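Local coordinates for defective in germ line development protein 3, isoform a (Caenorhabditis elegans, PDB 3N89) that probably binds RNA through its KH domains, which pack together into one globular platform, and takes part in germline development, at residues 105-110 / 151-156; 263-268 / 316-321; 32-37 / 99-104; 192-197 / 235-240; 205-210 / 358-363. All coordinates share one frame; numbering follows the deposited sequence.

Contact 1 (105-110 / 151-156); sequences HFTVFM and YLRITA
Thr107 and Thr155 face each other across two antiparallel strands of the KH3 sheet, where the KH fold sets its first strand beside its last. Their hydroxyls share a hydrogen bond, OG1 to OG1 2.8 Å. Backbone pairs flank them: Val108 and Ile154 exchange two nearly straight bonds (Ile154 N to Val108 O 2.9 Å), Met110 and Leu152 do likewise, and Phe106 N reaches Ala156 O. Arg153 rises from the face that also carries both threonines, side by side with Phe109 and pointing the same way. Its CB meets Phe109 CE2 at 4.2 Å. CG, anti to the backbone N (chi1 -174°), passes over a face of the Phe109 ring and lies 3.4 Å from Thr107 CG2. CD stays beside the ring, 4.0 Å from Phe109 CE2, and the guanidinium plane is inclined 59° to it. At the strand's start the His105 ring turns its edge to Thr155, CD2 to CG2 3.6 Å. An alanine here would probably leave the Thr155 methyl without that ring edge and open a gap beside it. The other face packs on helix 161-175 through Phe106, Met110, Leu152 and Ala156; there Met110 CE touches Ile154 CD1 at 3.8 Å.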
# COMPACT_ATOMS: atom_id res chain seq x y z
N HIS A 105 -8.89 -1.38 -6.70
CA HIS A 105 -10.23 -0.99 -6.28
C HIS A 105 -10.20 -0.53 -4.83
O HIS A 105 -9.19 -0.68 -4.14
CB HIS A 105 -11.21 -2.16 -6.37
CG HIS A 105 -11.72 -2.44 -7.75
ND1 HIS A 105 -10.95 -3.03 -8.72
CD2 HIS A 105 -12.93 -2.20 -8.31
CE1 HIS A 105 -11.66 -3.15 -9.83
NE2 HIS A 105 -12.86 -2.65 -9.61
N PHE A 106 -11.33 0.04 -4.40
CA PHE A 106 -11.54 0.49 -3.03
C PHE A 106 -13.06 0.52 -2.84
O PHE A 106 -13.81 0.57 -3.82
CB PHE A 106 -10.91 1.88 -2.81
CG PHE A 106 -11.71 3.02 -3.36
CD1 PHE A 106 -12.87 3.45 -2.71
CD2 PHE A 106 -11.30 3.68 -4.52
CE1 PHE A 106 -13.61 4.52 -3.21
CE2 PHE A 106 -12.04 4.75 -5.02
CZ PHE A 106 -13.20 5.17 -4.37
N THR A 107 -13.53 0.49 -1.60
CA THR A 107 -14.96 0.49 -1.34
C THR A 107 -15.38 1.52 -0.29
O THR A 107 -14.64 1.79 0.65
CB THR A 107 -15.43 -0.90 -0.88
OG1 THR A 107 -15.24 -1.85 -1.94
CG2 THR A 107 -16.89 -0.88 -0.47
N VAL A 108 -16.57 2.09 -0.47
CA VAL A 108 -17.12 3.07 0.45
C VAL A 108 -18.60 2.75 0.66
O VAL A 108 -19.27 2.30 -0.26
CB VAL A 108 -16.98 4.51 -0.10
CG1 VAL A 108 -17.70 5.49 0.81
CG2 VAL A 108 -15.51 4.90 -0.19
N PHE A 109 -19.09 2.98 1.87
CA PHE A 109 -20.49 2.70 2.19
C PHE A 109 -21.27 3.97 2.51
O PHE A 109 -20.79 4.82 3.26
CB PHE A 109 -20.59 1.74 3.38
CG PHE A 109 -19.91 0.41 3.15
CD1 PHE A 109 -18.51 0.32 3.09
CD2 PHE A 109 -20.66 -0.76 3.01
CE1 PHE A 109 -17.89 -0.91 2.89
CE2 PHE A 109 -20.04 -1.99 2.81
CZ PHE A 109 -18.65 -2.07 2.75
N MET A 110 -22.47 4.10 1.96
CA MET A 110 -23.30 5.27 2.21
C MET A 110 -24.49 4.87 3.10
O MET A 110 -25.10 3.82 2.90
CB MET A 110 -23.80 5.86 0.90
CG MET A 110 -24.31 7.29 1.03
SD MET A 110 -25.21 7.83 -0.43
CE MET A 110 -23.91 7.85 -1.66
N TYR A 151 -27.04 -0.28 4.04
CA TYR A 151 -25.97 0.56 3.52
C TYR A 151 -25.78 0.31 2.03
O TYR A 151 -26.03 -0.79 1.53
CB TYR A 151 -24.65 0.24 4.23
CG TYR A 151 -24.51 0.80 5.62
CD1 TYR A 151 -23.87 2.01 5.84
CD2 TYR A 151 -24.99 0.10 6.72
CE1 TYR A 151 -23.71 2.52 7.13
CE2 TYR A 151 -24.84 0.60 8.02
CZ TYR A 151 -24.20 1.81 8.21
OH TYR A 151 -24.04 2.31 9.49
N LEU A 152 -25.35 1.35 1.31
CA LEU A 152 -25.10 1.23 -0.11
C LEU A 152 -23.60 1.10 -0.30
O LEU A 152 -22.83 1.92 0.21
CB LEU A 152 -25.65 2.44 -0.85
CG LEU A 152 -25.34 2.53 -2.35
CD1 LEU A 152 -25.72 1.24 -3.04
CD2 LEU A 152 -26.10 3.68 -2.95
N ARG A 153 -23.18 0.06 -1.01
CA ARG A 153 -21.77 -0.18 -1.25
C ARG A 153 -21.38 0.30 -2.63
O ARG A 153 -21.94 -0.13 -3.64
CB ARG A 153 -21.47 -1.68 -1.10
CG ARG A 153 -19.99 -2.05 -1.19
CD ARG A 153 -19.77 -3.53 -0.87
NE ARG A 153 -20.43 -4.40 -1.85
CZ ARG A 153 -20.42 -5.73 -1.80
NH1 ARG A 153 -21.04 -6.43 -2.74
NH2 ARG A 153 -19.79 -6.37 -0.82
N ILE A 154 -20.42 1.22 -2.68
CA ILE A 154 -19.96 1.77 -3.95
C ILE A 154 -18.50 1.35 -4.10
O ILE A 154 -17.72 1.41 -3.13
CB ILE A 154 -20.08 3.30 -3.95
CG1 ILE A 154 -21.37 3.71 -3.24
CG2 ILE A 154 -20.09 3.82 -5.38
CD1 ILE A 154 -21.60 5.21 -3.18
N THR A 155 -18.12 0.92 -5.30
CA THR A 155 -16.76 0.48 -5.55
C THR A 155 -16.21 0.86 -6.93
O THR A 155 -16.89 0.77 -7.95
CB THR A 155 -16.67 -1.05 -5.40
OG1 THR A 155 -17.05 -1.41 -4.06
CG2 THR A 155 -15.24 -1.55 -5.69
N ALA A 156 -14.95 1.28 -6.94
CA ALA A 156 -14.30 1.68 -8.17
C ALA A 156 -12.80 1.58 -8.00
O ALA A 156 -12.30 1.38 -6.90
CB ALA A 156 -14.68 3.11 -8.52

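Contact 2 (263-268 / 316-321); sequences MCFNIK and ASLRSK
Phe265 O takes the amide of Ala316, N to O 2.8 Å, nearly along the C=O axis. The return bond, Phe265 N to Ala316 O, is longer at 3.3 Å, its donor 38° above the carbonyl plane. Met263 and Leu318 pair next. Phe265 holds CG in the crowded position between backbone N and carbonyl carbon (chi1 61°), and its ring bends back over Ala316. The Ala316 methyl sits over one face in a CH-pi contact, CB 3.7 Å from the ring centroid and displaced toward CZ. Leu318 comes at the ring edge, CD1 to Phe265 CE1 3.3 Å. Tyr332 meets the ring edge-to-face. A serine in place of Phe265 would probably open a gap above the Ala316 methyl and leave Leu318 CD1 and Tyr332 without their aromatic partner. On the sheet face opposite Phe265, Cys264 SG lies 4.1 Å from Ser317 OG, which accepts a bond from Arg319 NE. Although strand and loop but no helix link the two, their antiparallel pairing backed by C-terminal helix 325-335 is KH-like, in KH5.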
# COMPACT_ATOMS: atom_id res chain seq x y z
N MET A 263 12.53 -2.54 -0.93
CA MET A 263 13.02 -3.08 -2.19
C MET A 263 14.25 -3.93 -1.95
O MET A 263 15.22 -3.46 -1.35
CB MET A 263 13.35 -1.93 -3.13
CG MET A 263 13.66 -2.35 -4.53
SD MET A 263 13.89 -0.89 -5.54
CE MET A 263 15.53 -0.41 -5.04
N CYS A 264 14.22 -5.17 -2.41
CA CYS A 264 15.35 -6.07 -2.23
C CYS A 264 16.15 -6.31 -3.51
O CYS A 264 15.67 -6.09 -4.62
CB CYS A 264 14.85 -7.41 -1.68
SG CYS A 264 13.86 -7.28 -0.16
N PHE A 265 17.39 -6.75 -3.32
CA PHE A 265 18.30 -7.06 -4.42
C PHE A 265 19.65 -7.52 -3.89
O PHE A 265 19.98 -7.29 -2.73
CB PHE A 265 18.52 -5.85 -5.34
CG PHE A 265 19.13 -4.65 -4.65
CD1 PHE A 265 18.35 -3.81 -3.86
CD2 PHE A 265 20.48 -4.36 -4.79
CE1 PHE A 265 18.90 -2.69 -3.24
CE2 PHE A 265 21.05 -3.24 -4.17
CZ PHE A 265 20.25 -2.41 -3.39
N ASN A 266 20.41 -8.20 -4.75
CA ASN A 266 21.74 -8.69 -4.40
C ASN A 266 22.78 -7.85 -5.13
O ASN A 266 22.48 -7.25 -6.16
CB ASN A 266 21.89 -10.16 -4.80
CG ASN A 266 20.81 -11.05 -4.19
OD1 ASN A 266 20.32 -10.78 -3.10
ND2 ASN A 266 20.46 -12.12 -4.90
N ILE A 267 24.00 -7.79 -4.61
CA ILE A 267 25.00 -6.99 -5.29
C ILE A 267 26.44 -7.44 -5.04
O ILE A 267 26.89 -7.49 -3.89
CB ILE A 267 24.84 -5.49 -4.93
CG1 ILE A 267 25.81 -4.64 -5.74
CG2 ILE A 267 25.04 -5.27 -3.44
CD1 ILE A 267 25.38 -3.21 -5.88
N LYS A 268 27.14 -7.78 -6.12
CA LYS A 268 28.54 -8.20 -6.02
C LYS A 268 29.34 -7.06 -5.41
O LYS A 268 29.15 -5.90 -5.78
CB LYS A 268 29.10 -8.56 -7.40
CG LYS A 268 29.07 -10.05 -7.74
CD LYS A 268 29.55 -10.32 -9.16
CE LYS A 268 28.54 -9.80 -10.19
NZ LYS A 268 28.94 -10.03 -11.62
N ALA A 316 21.09 -6.78 -0.19
CA ALA A 316 20.62 -5.47 0.24
C ALA A 316 19.10 -5.42 0.35
O ALA A 316 18.39 -6.20 -0.27
CB ALA A 316 21.11 -4.40 -0.73
N SER A 317 18.62 -4.47 1.14
CA SER A 317 17.20 -4.25 1.35
C SER A 317 17.05 -2.80 1.80
O SER A 317 17.73 -2.35 2.73
CB SER A 317 16.67 -5.20 2.43
OG SER A 317 15.35 -4.85 2.82
N LEU A 318 16.17 -2.06 1.13
CA LEU A 318 15.93 -0.66 1.48
C LEU A 318 14.50 -0.54 1.98
O LEU A 318 13.57 -1.03 1.33
CB LEU A 318 16.13 0.24 0.26
CG LEU A 318 17.57 0.44 -0.22
CD1 LEU A 318 18.15 -0.89 -0.63
CD2 LEU A 318 17.61 1.39 -1.41
N ARG A 319 14.32 0.08 3.14
CA ARG A 319 12.98 0.25 3.69
C ARG A 319 12.65 1.72 3.91
O ARG A 319 13.53 2.59 3.82
CB ARG A 319 12.83 -0.50 5.02
CG ARG A 319 13.16 -1.99 5.00
CD ARG A 319 14.61 -2.22 5.37
NE ARG A 319 14.91 -3.64 5.50
CZ ARG A 319 14.37 -4.43 6.43
NH1 ARG A 319 13.52 -3.93 7.31
NH2 ARG A 319 14.69 -5.72 6.48
N SER A 320 11.38 1.98 4.20
CA SER A 320 10.88 3.33 4.43
C SER A 320 9.37 3.25 4.26
O SER A 320 8.85 2.20 3.89
CB SER A 320 11.46 4.30 3.41
OG SER A 320 11.25 5.65 3.80
N LYS A 321 8.66 4.34 4.53
CA LYS A 321 7.21 4.35 4.36
C LYS A 321 6.92 4.79 2.92
O LYS A 321 7.63 5.63 2.38
CB LYS A 321 6.55 5.28 5.37
CG LYS A 321 6.62 4.76 6.81
CD LYS A 321 5.93 5.67 7.80
CE LYS A 321 5.90 5.05 9.19
NZ LYS A 321 5.23 3.70 9.18

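Contact 3 (32-37 / 99-104); sequences LNMEFE and LMRRNC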
# COMPACT_ATOMS: atom_id res chain seq x y z
N LEU A 32 10.08 -5.32 -5.39
CA LEU A 32 9.50 -4.26 -4.56
C LEU A 32 8.39 -4.90 -3.71
O LEU A 32 7.68 -5.81 -4.17
CB LEU A 32 8.92 -3.14 -5.43
CG LEU A 32 8.25 -1.99 -4.66
CD1 LEU A 32 9.25 -1.36 -3.69
CD2 LEU A 32 7.74 -0.95 -5.65
N ASN A 33 8.26 -4.45 -2.47
CA ASN A 33 7.25 -4.99 -1.56
C ASN A 33 6.31 -3.90 -1.11
O ASN A 33 6.74 -2.83 -0.67
CB ASN A 33 7.91 -5.60 -0.33
CG ASN A 33 8.94 -6.65 -0.68
OD1 ASN A 33 8.61 -7.67 -1.29
ND2 ASN A 33 10.19 -6.41 -0.30
N MET A 34 5.01 -4.17 -1.21
CA MET A 34 4.01 -3.20 -0.80
C MET A 34 2.85 -3.92 -0.14
O MET A 34 2.71 -5.14 -0.27
CB MET A 34 3.51 -2.41 -2.02
CG MET A 34 4.53 -1.48 -2.64
SD MET A 34 3.99 -0.89 -4.27
CE MET A 34 2.57 0.14 -3.79
N GLU A 35 2.03 -3.17 0.59
CA GLU A 35 0.88 -3.73 1.27
C GLU A 35 -0.39 -3.39 0.50
O GLU A 35 -0.63 -2.22 0.16
CB GLU A 35 0.81 -3.20 2.70
CG GLU A 35 1.43 -4.12 3.74
CD GLU A 35 2.91 -4.39 3.52
OE1 GLU A 35 3.47 -5.22 4.27
OE2 GLU A 35 3.52 -3.77 2.62
N PHE A 36 -1.20 -4.41 0.24
CA PHE A 36 -2.47 -4.26 -0.48
C PHE A 36 -3.56 -4.99 0.31
O PHE A 36 -3.35 -6.10 0.79
CB PHE A 36 -2.35 -4.87 -1.89
CG PHE A 36 -1.70 -3.96 -2.91
CD1 PHE A 36 -2.48 -3.27 -3.84
CD2 PHE A 36 -0.32 -3.80 -2.95
CE1 PHE A 36 -1.90 -2.43 -4.79
CE2 PHE A 36 0.28 -2.95 -3.90
CZ PHE A 36 -0.52 -2.27 -4.83
N GLU A 37 -4.74 -4.37 0.43
CA GLU A 37 -5.85 -4.94 1.17
C GLU A 37 -6.46 -6.19 0.52
O GLU A 37 -7.08 -6.11 -0.54
CB GLU A 37 -6.92 -3.87 1.36
CG GLU A 37 -6.33 -2.56 1.83
CD GLU A 37 -7.38 -1.54 2.17
OE1 GLU A 37 -8.13 -1.76 3.15
OE2 GLU A 37 -7.46 -0.52 1.46
N LEU A 99 0.93 1.65 -11.57
CA LEU A 99 -0.22 1.01 -12.21
C LEU A 99 -1.02 0.10 -11.27
O LEU A 99 -2.20 -0.17 -11.53
CB LEU A 99 0.25 0.20 -13.43
CG LEU A 99 0.87 0.94 -14.62
CD1 LEU A 99 1.29 -0.08 -15.67
CD2 LEU A 99 -0.11 1.94 -15.21
N MET A 100 -0.40 -0.38 -10.20
CA MET A 100 -1.11 -1.26 -9.26
C MET A 100 -1.92 -0.43 -8.26
O MET A 100 -2.90 -0.91 -7.70
CB MET A 100 -0.12 -2.18 -8.51
CG MET A 100 0.39 -3.39 -9.30
SD MET A 100 -0.72 -4.86 -9.26
CE MET A 100 -0.52 -5.40 -7.55
N ARG A 101 -1.52 0.82 -8.05
CA ARG A 101 -2.25 1.69 -7.13
C ARG A 101 -3.44 2.33 -7.84
O ARG A 101 -4.56 2.36 -7.30
CB ARG A 101 -1.36 2.80 -6.58
CG ARG A 101 -0.36 2.37 -5.53
CD ARG A 101 -1.00 1.62 -4.38
NE ARG A 101 -0.09 1.54 -3.25
CZ ARG A 101 -0.18 0.67 -2.25
NH1 ARG A 101 0.70 0.70 -1.26
NH2 ARG A 101 -1.15 -0.24 -2.24
N ARG A 102 -3.19 2.84 -9.04
CA ARG A 102 -4.23 3.49 -9.83
C ARG A 102 -5.34 2.54 -10.19
O ARG A 102 -6.52 2.91 -10.17
CB ARG A 102 -3.65 4.06 -11.13
CG ARG A 102 -2.54 5.08 -10.97
CD ARG A 102 -2.38 5.88 -12.25
NE ARG A 102 -3.39 6.93 -12.36
CZ ARG A 102 -4.23 7.07 -13.38
NH1 ARG A 102 -5.10 8.06 -13.38
NH2 ARG A 102 -4.20 6.21 -14.39
N ASN A 103 -4.97 1.31 -10.53
CA ASN A 103 -5.95 0.30 -10.93
C ASN A 103 -6.60 -0.45 -9.78
O ASN A 103 -7.60 -1.13 -9.97
CB ASN A 103 -5.31 -0.71 -11.87
CG ASN A 103 -4.81 -0.08 -13.15
OD1 ASN A 103 -5.09 1.09 -13.42
ND2 ASN A 103 -4.09 -0.85 -13.94
N CYS A 104 -6.04 -0.33 -8.58
CA CYS A 104 -6.61 -1.05 -7.45
C CYS A 104 -7.97 -0.48 -7.05
O CYS A 104 -8.19 0.73 -7.07
CB CYS A 104 -5.67 -1.00 -6.25
SG CYS A 104 -6.34 -1.83 -4.80
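Where strand 29-35 gives way to loop, Phe36 faces the end of helix 90-102, its CA 8.7 Å from that of Cys104, a gap that side chains bridge. The Phe36 ring is held between two residues. Arg101 NH2 stands over the centre of one face, 3.2 Å above the plane, in a cation-pi contact with guanidinium and ring 32° apart. Met100 CE covers the opposite face nearer the rim, while Met100 CB touches Phe36 CZ at 3.7 Å. Two groups approach the ring edge: Met100 O, and Cys104 SG, a sulfur-aromatic contact 5.5 Å from the centroid. A bend at chi2 (-53°) brings Arg101 CD within 3.9 Å of both Met34 CE and Phe36 CZ. NH2 donates to Glu35 O (3.2 Å, 160°), which lies in the guanidinium plane, and NH1 makes a salt bridge with Glu322. Met34 meets Arg101 tip to tip, its CE over the guanidinium face. The Glu35 carboxylate stays clear of the arginine (OE2 to Arg101 NH1 6.6 Å), and its OE1 accepts from Gln83. This is the end of the C-terminal helix of a KH domain, KH2, packed on the end of the first strand and the residue after it, with the Phe36 ring between Met100 and Arg101.

Contact 4 (192-197 / 235-240); sequences LSTYYV and NIYEIK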
# COMPACT_ATOMS: atom_id res chain seq x y z
N LEU A 192 -5.60 -3.25 7.64
CA LEU A 192 -4.17 -3.18 7.79
C LEU A 192 -3.71 -4.51 8.35
O LEU A 192 -4.50 -5.22 8.98
CB LEU A 192 -3.80 -2.06 8.77
CG LEU A 192 -2.31 -1.71 8.86
CD1 LEU A 192 -1.91 -1.00 7.58
CD2 LEU A 192 -2.05 -0.82 10.07
N SER A 193 -2.45 -4.86 8.12
CA SER A 193 -1.92 -6.09 8.68
C SER A 193 -1.59 -5.76 10.13
O SER A 193 -0.75 -4.90 10.39
CB SER A 193 -0.66 -6.53 7.94
OG SER A 193 -1.00 -7.21 6.74
N THR A 194 -2.24 -6.43 11.07
CA THR A 194 -2.01 -6.17 12.49
C THR A 194 -0.54 -5.89 12.80
O THR A 194 -0.22 -4.93 13.52
CB THR A 194 -2.49 -7.34 13.34
OG1 THR A 194 -1.95 -8.55 12.82
CG2 THR A 194 -4.00 -7.42 13.31
N TYR A 195 0.35 -6.70 12.25
CA TYR A 195 1.78 -6.55 12.48
C TYR A 195 2.24 -5.10 12.50
O TYR A 195 3.00 -4.69 13.38
CB TYR A 195 2.57 -7.27 11.39
CG TYR A 195 4.06 -7.37 11.68
CD1 TYR A 195 4.59 -8.54 12.22
CD2 TYR A 195 4.92 -6.30 11.41
CE1 TYR A 195 5.95 -8.65 12.50
CE2 TYR A 195 6.29 -6.40 11.68
CZ TYR A 195 6.79 -7.59 12.23
OH TYR A 195 8.13 -7.73 12.50
N TYR A 196 1.77 -4.33 11.52
CA TYR A 196 2.18 -2.94 11.38
C TYR A 196 1.42 -1.91 12.20
O TYR A 196 1.70 -0.71 12.12
CB TYR A 196 2.14 -2.56 9.90
CG TYR A 196 2.96 -3.48 9.03
CD1 TYR A 196 2.34 -4.33 8.11
CD2 TYR A 196 4.35 -3.50 9.11
CE1 TYR A 196 3.09 -5.18 7.30
CE2 TYR A 196 5.11 -4.34 8.31
CZ TYR A 196 4.47 -5.18 7.40
OH TYR A 196 5.21 -6.01 6.58
N VAL A 197 0.45 -2.37 12.98
CA VAL A 197 -0.34 -1.49 13.82
C VAL A 197 0.54 -0.52 14.60
O VAL A 197 0.26 0.68 14.64
CB VAL A 197 -1.20 -2.29 14.83
CG1 VAL A 197 -1.84 -1.34 15.83
CG2 VAL A 197 -2.27 -3.10 14.08
N ASN A 235 -4.39 -11.48 12.27
CA ASN A 235 -3.49 -10.97 11.24
C ASN A 235 -4.01 -9.72 10.55
O ASN A 235 -3.24 -8.92 10.04
CB ASN A 235 -3.25 -12.05 10.19
CG ASN A 235 -2.39 -13.18 10.70
OD1 ASN A 235 -2.69 -14.35 10.47
ND2 ASN A 235 -1.31 -12.84 11.38
N ILE A 236 -5.34 -9.58 10.52
CA ILE A 236 -5.99 -8.43 9.89
C ILE A 236 -6.54 -7.48 10.96
O ILE A 236 -7.21 -7.91 11.89
CB ILE A 236 -7.17 -8.88 8.98
CG1 ILE A 236 -6.64 -9.71 7.81
CG2 ILE A 236 -7.94 -7.68 8.47
CD1 ILE A 236 -5.68 -8.97 6.89
N TYR A 237 -6.24 -6.19 10.81
CA TYR A 237 -6.68 -5.16 11.75
C TYR A 237 -7.55 -4.18 10.97
O TYR A 237 -7.13 -3.67 9.93
CB TYR A 237 -5.46 -4.43 12.30
CG TYR A 237 -5.72 -3.45 13.43
CD1 TYR A 237 -5.83 -3.89 14.76
CD2 TYR A 237 -5.77 -2.08 13.19
CE1 TYR A 237 -5.98 -2.99 15.81
CE2 TYR A 237 -5.92 -1.17 14.23
CZ TYR A 237 -6.02 -1.62 15.54
OH TYR A 237 -6.15 -0.71 16.57
N GLU A 238 -8.75 -3.89 11.47
CA GLU A 238 -9.64 -2.97 10.78
C GLU A 238 -9.70 -1.56 11.37
O GLU A 238 -9.92 -1.38 12.57
CB GLU A 238 -11.05 -3.55 10.73
CG GLU A 238 -12.06 -2.65 10.02
N ILE A 239 -9.48 -0.57 10.50
CA ILE A 239 -9.52 0.84 10.87
C ILE A 239 -10.78 1.41 10.22
O ILE A 239 -10.90 1.36 8.99
CB ILE A 239 -8.30 1.61 10.29
CG1 ILE A 239 -6.99 1.03 10.84
CG2 ILE A 239 -8.40 3.09 10.63
CD1 ILE A 239 -5.75 1.69 10.28
N LYS A 240 -11.71 1.93 11.01
CA LYS A 240 -12.94 2.49 10.43
C LYS A 240 -12.89 4.01 10.30
O LYS A 240 -12.66 4.73 11.28
CB LYS A 240 -14.17 2.10 11.25
CG LYS A 240 -15.46 2.36 10.47
CD LYS A 240 -16.70 1.80 11.14
CE LYS A 240 -17.20 2.70 12.25
NZ LYS A 240 -18.58 2.29 12.66
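Thr194 lays its methyl against Tyr237, CG2 3.5 Å from CB, and the two side chains meet at a slant. The place is the end of the first strand of KH4, where the chain leaves the KH sheet and turns toward helix 197-200, beside the neighbouring strand 236-242. Leu192 and Tyr237 are the last antiparallel hydrogen-bonded pair before that turn: Leu192 N to Tyr237 O is 2.8 Å, and Tyr237 N to Leu192 O is 2.7 Å. Two residues on, Thr194 N reaches Asn235 O at 2.9 Å from 50° above the carbonyl plane. The Thr194 chi1 of 51° turns OG1 to Gly234, just before segment 235-240, where it bonds to Gly234 O, and sets CG2, anti to the carbonyl carbon, against Tyr237. Within the turn Tyr196 N closes back on Ser193 O at 2.8 Å. Val197, entering the helix, places CG2 over a face of the Tyr237 ring in a CH-pi contact, although this methyl crowds Thr194 O in the model and its exact position is doubtful. The far end of the tyrosine is tied down too, OH bonding to Pro224 O. On the same face as Tyr237, Leu192 packs on Leu259 of a loop, and its CD2 comes to 4.5 Å from Ile239 CD1.

Contact 5 (205-210 / 358-363); sequences STAQLM and SLPANF
Phe363 keeps CG anti to its carbonyl carbon (chi1 -80°), and its ring extends toward Leu209, whose chi2 of 44° turns CD1 to the ring tip, 3.6 Å from Phe363 CZ. The two side chains meet tip to tip. Leu209 CD2 lies over one ring face, 3.6 Å above the plane and toward the rim, in a CH-pi contact; Thr206 covers the opposite face with CG2, its CB 3.5 Å from Phe363 CZ. In the ring plane, Ala207 O faces the same edge atom, CZ, at 3.3 Å. The Thr206 hydroxyl has its own partner, OG1 bonding to Ser203 N. Leu209 CD2 also touches Leu359 CD1 at 3.7 Å, the two leucines crossing at about a right angle, and Pro360 lies more loosely beside Ala207. Phe363 N bonds to Pro360 O, which opens the 3-10 turn carrying the ring. Here the C-terminal tail packs on the link between helices 197-200 and 209-217 of KH4 and the start of the second, a link probably corresponding to the GXXG loop of canonical KH domains.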
# COMPACT_ATOMS: atom_id res chain seq x y z
N SER A 205 5.51 4.05 22.78
CA SER A 205 6.60 5.01 22.79
C SER A 205 6.60 5.90 21.56
O SER A 205 7.64 6.12 20.94
CB SER A 205 7.93 4.27 22.85
OG SER A 205 8.00 3.29 21.83
N THR A 206 5.43 6.42 21.20
CA THR A 206 5.31 7.30 20.03
C THR A 206 4.06 8.14 20.15
O THR A 206 3.35 8.10 21.16
CB THR A 206 5.22 6.49 18.72
OG1 THR A 206 4.10 5.60 18.78
CG2 THR A 206 6.49 5.71 18.47
N ALA A 207 3.78 8.92 19.12
CA ALA A 207 2.59 9.76 19.09
C ALA A 207 1.50 8.92 18.44
O ALA A 207 1.79 7.98 17.70
CB ALA A 207 2.86 11.01 18.25
N GLN A 208 0.24 9.22 18.74
CA GLN A 208 -0.89 8.49 18.14
C GLN A 208 -1.11 9.16 16.78
O GLN A 208 -1.59 10.30 16.70
CB GLN A 208 -2.14 8.61 19.03
CG GLN A 208 -1.98 7.91 20.38
CD GLN A 208 -3.20 8.07 21.30
OE1 GLN A 208 -3.37 7.33 22.27
NE2 GLN A 208 -4.06 9.04 20.98
N LEU A 209 -0.76 8.45 15.71
CA LEU A 209 -0.85 8.98 14.35
C LEU A 209 -2.20 9.22 13.67
O LEU A 209 -2.28 10.03 12.75
CB LEU A 209 0.01 8.12 13.41
CG LEU A 209 1.25 8.78 12.80
CD1 LEU A 209 2.00 9.57 13.86
CD2 LEU A 209 2.14 7.71 12.18
N MET A 210 -3.25 8.53 14.10
CA MET A 210 -4.55 8.76 13.46
C MET A 210 -5.16 10.10 13.83
O MET A 210 -5.66 10.82 12.97
CB MET A 210 -5.52 7.62 13.78
CG MET A 210 -5.10 6.26 13.21
SD MET A 210 -5.12 6.18 11.40
CE MET A 210 -3.48 6.79 10.98
N SER A 358 4.85 16.55 9.15
CA SER A 358 4.22 16.30 10.44
C SER A 358 4.41 14.89 10.99
O SER A 358 3.66 14.46 11.88
CB SER A 358 2.72 16.60 10.35
OG SER A 358 2.10 15.80 9.36
N LEU A 359 5.41 14.17 10.49
CA LEU A 359 5.67 12.81 10.96
C LEU A 359 6.93 12.71 11.82
O LEU A 359 8.04 12.96 11.35
CB LEU A 359 5.80 11.85 9.78
CG LEU A 359 6.10 10.41 10.18
CD1 LEU A 359 4.81 9.73 10.62
CD2 LEU A 359 6.74 9.66 9.01
N PRO A 360 6.78 12.31 13.10
CA PRO A 360 7.93 12.18 13.99
C PRO A 360 8.97 11.20 13.45
O PRO A 360 8.63 10.10 13.01
CB PRO A 360 7.30 11.70 15.30
CG PRO A 360 5.93 12.30 15.26
CD PRO A 360 5.52 12.05 13.82
N ALA A 361 10.24 11.61 13.49
CA ALA A 361 11.35 10.80 12.99
C ALA A 361 11.34 9.32 13.38
O ALA A 361 11.53 8.45 12.53
CB ALA A 361 12.67 11.44 13.42
N ASN A 362 11.13 9.04 14.66
CA ASN A 362 11.11 7.67 15.16
C ASN A 362 10.33 6.66 14.30
O ASN A 362 10.71 5.49 14.20
N PHE A 363 9.25 7.12 13.69
CA PHE A 363 8.40 6.26 12.86
C PHE A 363 9.10 5.67 11.63
O PHE A 363 8.73 4.58 11.17
CB PHE A 363 7.15 7.04 12.43
CG PHE A 363 6.08 7.10 13.48
CD1 PHE A 363 5.19 6.05 13.64
CD2 PHE A 363 5.99 8.20 14.34
CE1 PHE A 363 4.21 6.09 14.63
CE2 PHE A 363 5.01 8.25 15.34
CZ PHE A 363 4.12 7.19 15.49

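How the contacts relate
From the N terminus, contact 3 closes the first loop, joining strand and helix end in KH2. The chain passes straight into contact 1, which closes a loop within KH3, and later contact 4 closes one within KH4. Contact 5 opens within KH4, so its segments alternate with those of contact 4, and it closes only in the C-terminal tail; contact 2, in KH5, falls wholly between its two segments. Contacts 1 and 4 share the six-stranded sheet built from KH3 and KH4, whereas contact 2 and the strand segment of contact 3 lie in the seven-stranded sheet, where strands 260-268 and 29-35 are neighbours and Cys264 packs against Asn33. Lys321 of contact 2 rests on Phe363 of contact 5.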